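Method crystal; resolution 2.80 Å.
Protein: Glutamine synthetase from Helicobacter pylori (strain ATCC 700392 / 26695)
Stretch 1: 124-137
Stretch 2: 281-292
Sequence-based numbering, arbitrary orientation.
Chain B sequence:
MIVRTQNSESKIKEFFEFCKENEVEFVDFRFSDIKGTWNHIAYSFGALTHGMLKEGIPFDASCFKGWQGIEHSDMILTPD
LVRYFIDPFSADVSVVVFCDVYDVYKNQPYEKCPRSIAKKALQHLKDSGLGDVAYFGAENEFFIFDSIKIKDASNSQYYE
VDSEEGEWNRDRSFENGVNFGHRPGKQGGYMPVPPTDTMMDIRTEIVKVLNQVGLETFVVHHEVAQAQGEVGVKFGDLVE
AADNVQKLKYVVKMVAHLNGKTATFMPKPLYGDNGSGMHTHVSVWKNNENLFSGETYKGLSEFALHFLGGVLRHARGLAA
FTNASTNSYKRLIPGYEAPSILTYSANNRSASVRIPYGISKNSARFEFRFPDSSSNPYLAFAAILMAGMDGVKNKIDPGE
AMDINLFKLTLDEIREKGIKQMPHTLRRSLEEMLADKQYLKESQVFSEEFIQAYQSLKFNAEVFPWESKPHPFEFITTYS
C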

ATOM      1  N   HIS B 124      21.794  56.990 -31.504  1.00 52.10           N
ATOM      2  CA  HIS B 124      22.572  57.015 -32.743  1.00 48.17           C
ATOM      3  C   HIS B 124      21.707  57.313 -33.957  1.00 47.64           C
ATOM      4  O   HIS B 124      22.230  57.817 -34.948  1.00 56.08           O
ATOM      5  CB  HIS B 124      23.316  55.690 -32.989  1.00 48.36           C
ATOM      6  CG  HIS B 124      23.911  55.578 -34.364  1.00 50.07           C
ATOM      7  ND1 HIS B 124      23.412  54.734 -35.332  1.00 51.55           N
ATOM      8  CD2 HIS B 124      24.953  56.230 -34.939  1.00 47.21           C
ATOM      9  CE1 HIS B 124      24.122  54.864 -36.440  1.00 52.07           C
ATOM     10  NE2 HIS B 124      25.063  55.767 -36.228  1.00 49.05           N
ATOM     11  N   LEU B 125      20.404  57.010 -33.912  1.00 49.06           N
ATOM     12  CA  LEU B 125      19.540  57.309 -35.052  1.00 53.29           C
ATOM     13  C   LEU B 125      19.165  58.789 -35.097  1.00 53.20           C
ATOM     14  O   LEU B 125      19.305  59.441 -36.140  1.00 56.30           O
ATOM     15  CB  LEU B 125      18.280  56.431 -35.021  1.00 54.23           C
ATOM     16  CG  LEU B 125      17.132  56.654 -36.034  1.00 55.89           C
ATOM     17  CD1 LEU B 125      17.595  56.485 -37.496  1.00 50.07           C
ATOM     18  CD2 LEU B 125      15.919  55.769 -35.731  1.00 44.34           C
ATOM     19  N   LYS B 126      18.685  59.343 -33.982  1.00 51.70           N
ATOM     20  CA  LYS B 126      18.350  60.759 -33.976  1.00 54.66           C
ATOM     21  C   LYS B 126      19.569  61.613 -34.336  1.00 60.81           C
ATOM     22  O   LYS B 126      19.417  62.667 -34.961  1.00 60.21           O
ATOM     23  CB  LYS B 126      17.757  61.151 -32.620  1.00 49.50           C
ATOM     24  CG  LYS B 126      18.685  60.895 -31.463  1.00 55.86           C
ATOM     25  CD  LYS B 126      18.071  61.257 -30.125  1.00 66.16           C
ATOM     26  CE  LYS B 126      18.290  62.729 -29.764  1.00 61.10           C
ATOM     27  NZ  LYS B 126      18.354  62.897 -28.281  1.00 47.49           N
ATOM     28  N   ASP B 127      20.782  61.153 -34.000  1.00 54.96           N
ATOM     29  CA  ASP B 127      21.978  61.925 -34.319  1.00 54.56           C
ATOM     30  C   ASP B 127      22.291  61.900 -35.797  1.00 57.40           C
ATOM     31  O   ASP B 127      22.742  62.910 -36.348  1.00 64.04           O
ATOM     32  CB  ASP B 127      23.200  61.367 -33.576  1.00 61.71           C
ATOM     33  CG  ASP B 127      23.164  61.615 -32.075  1.00 68.24           C
ATOM     34  OD1 ASP B 127      22.155  62.168 -31.581  1.00 74.25           O
ATOM     35  OD2 ASP B 127      24.144  61.211 -31.390  1.00 56.33           O
ATOM     36  N   SER B 128      22.018  60.775 -36.462  1.00 52.97           N
ATOM     37  CA  SER B 128      22.328  60.635 -37.880  1.00 54.37           C
ATOM     38  C   SER B 128      21.328  61.342 -38.779  1.00 57.26           C
ATOM     39  O   SER B 128      21.554  61.390 -39.996  1.00 51.42           O
ATOM     40  CB  SER B 128      22.439  59.162 -38.279  1.00 47.61           C
ATOM     41  OG  SER B 128      21.178  58.540 -38.378  1.00 45.45           O
ATOM     42  N   GLY B 129      20.183  61.788 -38.248  1.00 54.74           N
ATOM     43  CA  GLY B 129      19.249  62.507 -39.083  1.00 56.75           C
ATOM     44  C   GLY B 129      18.325  61.642 -39.906  1.00 56.21           C
ATOM     45  O   GLY B 129      17.434  62.182 -40.570  1.00 58.91           O
ATOM     46  N   LEU B 130      18.597  60.341 -40.009  1.00 51.40           N
ATOM     47  CA  LEU B 130      17.735  59.445 -40.778  1.00 52.93           C
ATOM     48  C   LEU B 130      16.320  59.387 -40.204  1.00 47.89           C
ATOM     49  O   LEU B 130      15.355  59.198 -40.955  1.00 43.00           O
ATOM     50  CB  LEU B 130      18.376  58.058 -40.870  1.00 48.95           C
ATOM     51  CG  LEU B 130      19.741  58.202 -41.551  1.00 43.78           C
ATOM     52  CD1 LEU B 130      20.508  56.885 -41.595  1.00 44.35           C
ATOM     53  CD2 LEU B 130      19.613  58.848 -42.936  1.00 36.94           C
ATOM     54  N   GLY B 131      16.189  59.424 -38.870  1.00 50.54           N
ATOM     55  CA  GLY B 131      14.896  59.357 -38.209  1.00 52.73           C
ATOM     56  C   GLY B 131      14.842  60.086 -36.878  1.00 43.31           C
ATOM     57  O   GLY B 131      15.866  60.495 -36.326  1.00 44.39           O
ATOM     58  N   ASP B 132      13.615  60.239 -36.357  1.00 46.96           N
ATOM     59  CA  ASP B 132      13.398  60.777 -35.005  1.00 50.00           C
ATOM     60  C   ASP B 132      13.138  59.668 -33.995  1.00 52.75           C
ATOM     61  O   ASP B 132      13.779  59.597 -32.939  1.00 53.65           O
ATOM     62  CB  ASP B 132      12.163  61.699 -34.894  1.00 47.59           C
ATOM     63  CG  ASP B 132      12.238  62.964 -35.730  1.00 49.91           C
ATOM     64  OD1 ASP B 132      13.332  63.437 -36.146  1.00 54.83           O
ATOM     65  OD2 ASP B 132      11.148  63.543 -35.883  1.00 51.87           O
ATOM     66  N   VAL B 133      12.166  58.820 -34.302  1.00 51.53           N
ATOM     67  CA  VAL B 133      11.726  57.736 -33.446  1.00 49.17           C
ATOM     68  C   VAL B 133      11.908  56.440 -34.211  1.00 44.12           C
ATOM     69  O   VAL B 133      11.944  56.443 -35.442  1.00 43.09           O
ATOM     70  CB  VAL B 133      10.251  57.926 -33.036  1.00 49.20           C
ATOM     71  CG1 VAL B 133       9.882  56.934 -31.946  1.00 51.77           C
ATOM     72  CG2 VAL B 133       9.972  59.352 -32.618  1.00 46.34           C
ATOM     73  N   ALA B 134      12.111  55.342 -33.490  1.00 47.36           N
ATOM     74  CA  ALA B 134      12.067  54.006 -34.080  1.00 44.50           C
ATOM     75  C   ALA B 134      11.066  53.198 -33.270  1.00 52.79           C
ATOM     76  O   ALA B 134      11.312  52.915 -32.093  1.00 56.03           O
ATOM     77  CB  ALA B 134      13.432  53.326 -34.106  1.00 39.44           C
ATOM     78  N   TYR B 135       9.919  52.877 -33.877  1.00 47.91           N
ATOM     79  CA  TYR B 135       8.834  52.200 -33.174  1.00 48.69           C
ATOM     80  C   TYR B 135       8.966  50.690 -33.298  1.00 50.49           C
ATOM     81  O   TYR B 135       9.093  50.171 -34.413  1.00 49.16           O
ATOM     82  CB  TYR B 135       7.487  52.644 -33.738  1.00 42.81           C
ATOM     83  CG  TYR B 135       7.081  54.027 -33.326  1.00 39.16           C
ATOM     84  CD1 TYR B 135       6.656  54.277 -32.030  1.00 44.60           C
ATOM     85  CD2 TYR B 135       7.098  55.092 -34.229  1.00 44.58           C
ATOM     86  CE1 TYR B 135       6.260  55.550 -31.626  1.00 45.35           C
ATOM     87  CE2 TYR B 135       6.695  56.376 -33.838  1.00 48.54           C
ATOM     88  CZ  TYR B 135       6.277  56.593 -32.524  1.00 47.16           C
ATOM     89  OH  TYR B 135       5.868  57.831 -32.082  1.00 43.02           O
ATOM     90  N   PHE B 136       8.875  49.986 -32.157  1.00 47.47           N
ATOM     91  CA  PHE B 136       8.932  48.524 -32.123  1.00 46.91           C
ATOM     92  C   PHE B 136       7.718  47.967 -31.400  1.00 42.06           C
ATOM     93  O   PHE B 136       7.344  48.460 -30.331  1.00 39.94           O
ATOM     94  CB  PHE B 136      10.160  47.954 -31.369  1.00 39.02           C
ATOM     95  CG  PHE B 136      11.442  47.993 -32.133  1.00 43.16           C
ATOM     96  CD1 PHE B 136      12.113  49.186 -32.333  1.00 47.13           C
ATOM     97  CD2 PHE B 136      11.989  46.831 -32.647  1.00 40.99           C
ATOM     98  CE1 PHE B 136      13.306  49.203 -33.031  1.00 45.80           C
ATOM     99  CE2 PHE B 136      13.177  46.855 -33.351  1.00 34.49           C
ATOM    100  CZ  PHE B 136      13.828  48.032 -33.538  1.00 37.08           C
ATOM    101  N   GLY B 137       7.200  46.858 -31.924  1.00 40.50           N
ATOM    102  CA  GLY B 137       6.049  46.188 -31.356  1.00 46.72           C
ATOM    103  C   GLY B 137       6.165  44.676 -31.376  1.00 42.68           C
ATOM    104  O   GLY B 137       5.992  44.057 -32.425  1.00 47.92           O
ATOM    105  N   HIS B 281       7.634  43.979 -34.880  1.00 38.93           N
ATOM    106  CA  HIS B 281       7.167  44.901 -35.905  1.00 41.14           C
ATOM    107  C   HIS B 281       7.957  46.206 -35.826  1.00 46.13           C
ATOM    108  O   HIS B 281       8.029  46.819 -34.752  1.00 45.57           O
ATOM    109  CB  HIS B 281       5.662  45.186 -35.732  1.00 47.15           C
ATOM    110  CG  HIS B 281       4.755  44.017 -36.014  1.00 47.68           C
ATOM    111  ND1 HIS B 281       3.491  44.178 -36.551  1.00 49.05           N
ATOM    112  CD2 HIS B 281       4.917  42.683 -35.832  1.00 45.20           C
ATOM    113  CE1 HIS B 281       2.916  42.995 -36.694  1.00 46.11           C
ATOM    114  NE2 HIS B 281       3.761  42.070 -36.267  1.00 47.95           N
ATOM    115  N   VAL B 282       8.533  46.651 -36.955  1.00 44.26           N
ATOM    116  CA  VAL B 282       9.309  47.894 -36.943  1.00 52.26           C
ATOM    117  C   VAL B 282       8.689  48.957 -37.854  1.00 47.11           C
ATOM    118  O   VAL B 282       8.103  48.653 -38.896  1.00 52.31           O
ATOM    119  CB  VAL B 282      10.789  47.652 -37.347  1.00 46.07           C
ATOM    120  CG1 VAL B 282      11.440  46.623 -36.452  1.00 43.84           C
ATOM    121  CG2 VAL B 282      10.865  47.226 -38.794  1.00 46.55           C
ATOM    122  N   SER B 283       8.802  50.213 -37.436  1.00 43.75           N
ATOM    123  CA  SER B 283       8.672  51.357 -38.334  1.00 46.99           C
ATOM    124  C   SER B 283       9.624  52.422 -37.808  1.00 50.44           C
ATOM    125  O   SER B 283       9.834  52.545 -36.593  1.00 48.13           O
ATOM    126  CB  SER B 283       7.255  51.986 -38.422  1.00 50.37           C
ATOM    127  OG  SER B 283       6.776  52.578 -37.201  1.00 39.29           O
ATOM    128  N   VAL B 284      10.192  53.195 -38.724  1.00 51.20           N
ATOM    129  CA  VAL B 284      10.987  54.359 -38.368  1.00 42.15           C
ATOM    130  C   VAL B 284      10.207  55.589 -38.806  1.00 47.12           C
ATOM    131  O   VAL B 284       9.820  55.689 -39.975  1.00 54.82           O
ATOM    132  CB  VAL B 284      12.364  54.310 -39.036  1.00 39.01           C
ATOM    133  CG1 VAL B 284      13.174  55.487 -38.599  1.00 48.32           C
ATOM    134  CG2 VAL B 284      13.046  53.006 -38.715  1.00 39.38           C
ATOM    135  N   TRP B 285      10.031  56.549 -37.897  1.00 46.22           N
ATOM    136  CA  TRP B 285       9.328  57.785 -38.205  1.00 48.75           C
ATOM    137  C   TRP B 285      10.272  58.959 -37.988  1.00 54.43           C
ATOM    138  O   TRP B 285      11.260  58.870 -37.253  1.00 53.17           O
ATOM    139  CB  TRP B 285       8.073  57.990 -37.349  1.00 47.70           C
ATOM    140  CG  TRP B 285       7.039  56.940 -37.525  1.00 51.29           C
ATOM    141  CD1 TRP B 285       7.244  55.600 -37.604  1.00 54.52           C
ATOM    142  CD2 TRP B 285       5.634  57.139 -37.682  1.00 45.97           C
ATOM    143  NE1 TRP B 285       6.053  54.946 -37.778  1.00 57.17           N
ATOM    144  CE2 TRP B 285       5.049  55.873 -37.836  1.00 54.76           C
ATOM    145  CE3 TRP B 285       4.814  58.267 -37.707  1.00 52.87           C
ATOM    146  CZ2 TRP B 285       3.679  55.697 -38.013  1.00 59.46           C
ATOM    147  CZ3 TRP B 285       3.458  58.096 -37.880  1.00 57.75           C
ATOM    148  CH2 TRP B 285       2.902  56.819 -38.036  1.00 63.51           C
ATOM    149  N   LYS B 286       9.974  60.060 -38.659  1.00 57.65           N
ATOM    150  CA  LYS B 286      10.727  61.289 -38.457  1.00 59.05           C
ATOM    151  C   LYS B 286       9.788  62.441 -38.730  1.00 54.59           C
ATOM    152  O   LYS B 286       9.068  62.429 -39.730  1.00 51.88           O
ATOM    153  CB  LYS B 286      11.973  61.378 -39.354  1.00 46.44           C
ATOM    154  CG  LYS B 286      12.832  62.656 -39.182  1.00 49.04           C
ATOM    155  CD  LYS B 286      14.040  62.599 -40.129  1.00 58.68           C
ATOM    156  CE  LYS B 286      15.030  63.762 -39.978  1.00 53.72           C
ATOM    157  NZ  LYS B 286      14.662  64.949 -40.792  1.00 51.56           N
ATOM    158  N   ASN B 287       9.774  63.395 -37.811  1.00 43.72           N
ATOM    159  CA  ASN B 287       8.969  64.587 -37.948  1.00 52.70           C
ATOM    160  C   ASN B 287       7.508  64.211 -38.210  1.00 56.96           C
ATOM    161  O   ASN B 287       6.788  64.909 -38.924  1.00 61.57           O
ATOM    162  CB  ASN B 287       9.561  65.524 -39.022  1.00 54.60           C
ATOM    163  CG  ASN B 287      11.018  65.999 -38.691  1.00 56.12           C
ATOM    164  OD1 ASN B 287      11.407  66.132 -37.521  1.00 51.25           O
ATOM    165  ND2 ASN B 287      11.801  66.272 -39.728  1.00 53.03           N
ATOM    166  N   ASN B 288       7.076  63.087 -37.621  1.00 54.76           N
ATOM    167  CA  ASN B 288       5.704  62.576 -37.675  1.00 53.62           C
ATOM    168  C   ASN B 288       5.302  62.070 -39.057  1.00 56.63           C
ATOM    169  O   ASN B 288       4.119  61.919 -39.345  1.00 58.39           O
ATOM    170  CB  ASN B 288       4.694  63.614 -37.180  1.00 58.91           C
ATOM    171  CG  ASN B 288       4.725  63.785 -35.670  1.00 66.97           C
ATOM    172  OD1 ASN B 288       5.779  63.671 -35.035  1.00 61.44           O
ATOM    173  ND2 ASN B 288       3.562  64.053 -35.085  1.00 70.92           N
ATOM    174  N   GLU B 289       6.256  61.786 -39.924  1.00 55.58           N
ATOM    175  CA  GLU B 289       5.983  61.093 -41.172  1.00 55.52           C
ATOM    176  C   GLU B 289       6.533  59.681 -41.041  1.00 53.37           C
ATOM    177  O   GLU B 289       7.527  59.462 -40.344  1.00 54.67           O
ATOM    178  CB  GLU B 289       6.605  61.830 -42.383  1.00 60.88           C
ATOM    179  CG  GLU B 289       8.156  61.893 -42.460  1.00 57.55           C
ATOM    180  CD  GLU B 289       8.713  63.306 -42.772  1.00 67.87           C
ATOM    181  OE1 GLU B 289       7.945  64.300 -42.687  1.00 69.00           O
ATOM    182  OE2 GLU B 289       9.928  63.429 -43.083  1.00 57.54           O
ATOM    183  N   ASN B 290       5.874  58.712 -41.662  1.00 47.79           N
ATOM    184  CA  ASN B 290       6.304  57.333 -41.525  1.00 48.40           C
ATOM    185  C   ASN B 290       7.192  57.015 -42.714  1.00 48.74           C
ATOM    186  O   ASN B 290       6.695  56.726 -43.804  1.00 54.49           O
ATOM    187  CB  ASN B 290       5.104  56.399 -41.444  1.00 48.68           C
ATOM    188  CG  ASN B 290       5.505  54.956 -41.213  1.00 51.31           C
ATOM    189  OD1 ASN B 290       6.636  54.557 -41.486  1.00 53.18           O
ATOM    190  ND2 ASN B 290       4.584  54.168 -40.668  1.00 50.16           N
ATOM    191  N   LEU B 291       8.497  56.929 -42.472  1.00 43.48           N
ATOM    192  CA  LEU B 291       9.414  56.775 -43.588  1.00 51.85           C
ATOM    193  C   LEU B 291       9.320  55.408 -44.253  1.00 50.70           C
ATOM    194  O   LEU B 291       9.889  55.227 -45.337  1.00 43.91           O
ATOM    195  CB  LEU B 291      10.861  57.032 -43.153  1.00 50.12           C
ATOM    196  CG  LEU B 291      11.371  58.461 -42.945  1.00 41.29           C
ATOM    197  CD1 LEU B 291      10.546  59.178 -41.935  1.00 48.15           C
ATOM    198  CD2 LEU B 291      12.813  58.450 -42.544  1.00 46.50           C
ATOM    199  N   PHE B 292       8.590  54.463 -43.670  1.00 51.36           N
ATOM    200  CA  PHE B 292       8.507  53.139 -44.262  1.00 46.16           C
ATOM    201  C   PHE B 292       7.445  53.063 -45.332  1.00 46.49           C
ATOM    202  O   PHE B 292       7.522  52.204 -46.208  1.00 45.46           O
ATOM    203  CB  PHE B 292       8.216  52.098 -43.185  1.00 48.84           C
ATOM    204  CG  PHE B 292       9.447  51.517 -42.576  1.00 52.30           C
ATOM    205  CD1 PHE B 292      10.584  52.295 -42.418  1.00 52.03           C
ATOM    206  CD2 PHE B 292       9.483  50.193 -42.182  1.00 48.33           C
ATOM    207  CE1 PHE B 292      11.738  51.771 -41.873  1.00 48.93           C
ATOM    208  CE2 PHE B 292      10.637  49.657 -41.624  1.00 48.03           C
ATOM    209  CZ  PHE B 292      11.768  50.459 -41.468  1.00 48.40           C
TER

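Strands 133-137 and 281-286 lie side by side and antiparallel, their directions 161° apart. V133, Y135 and G137 each form a reciprocal pair of backbone hydrogen bonds with W285, S283 and H281; Y135 N to S283 O is 2.7 Å, and S283 N to Y135 O is 3.0 Å. At the non-hydrogen-bonded pair A134-V284 the chains draw closest among the bridged pairs, with CA atoms 4.4 Å apart.

On the sheet face carrying Y135 and W285, the tyrosine ring edge points into the indole face: Y135 CD2 is 3.4 Å from W285 CD1, with planes at 82°. The short S283 side chain fits beside Y135, its OG 3.5 Å from Y135 CB, and that OG accepts a hydrogen bond from W285 NE1 at 2.5 Å.

The other face is apolar. F136 CE2 rests 3.6 Å from V282 CG1, while L125 reaches across from the helix to put CD2 4.0 Å from V284 CG1. That same methyl fills the hollow at G131, where a CB would clash with it.

Just before the first strand begins, D132 N also hydrogen-bonds to W285 O (2.9 Å), and the D132 carboxylate accepts a hydrogen bond from an amide within the type I' turn from K286 to E289: N287 N to D132 OD2 is 2.4 Å, very short. The K286 side chain, extended as far as CE, lies along the loop, CE 2.9 Å from G129 O; G129 itself has positive phi, which suits glycine.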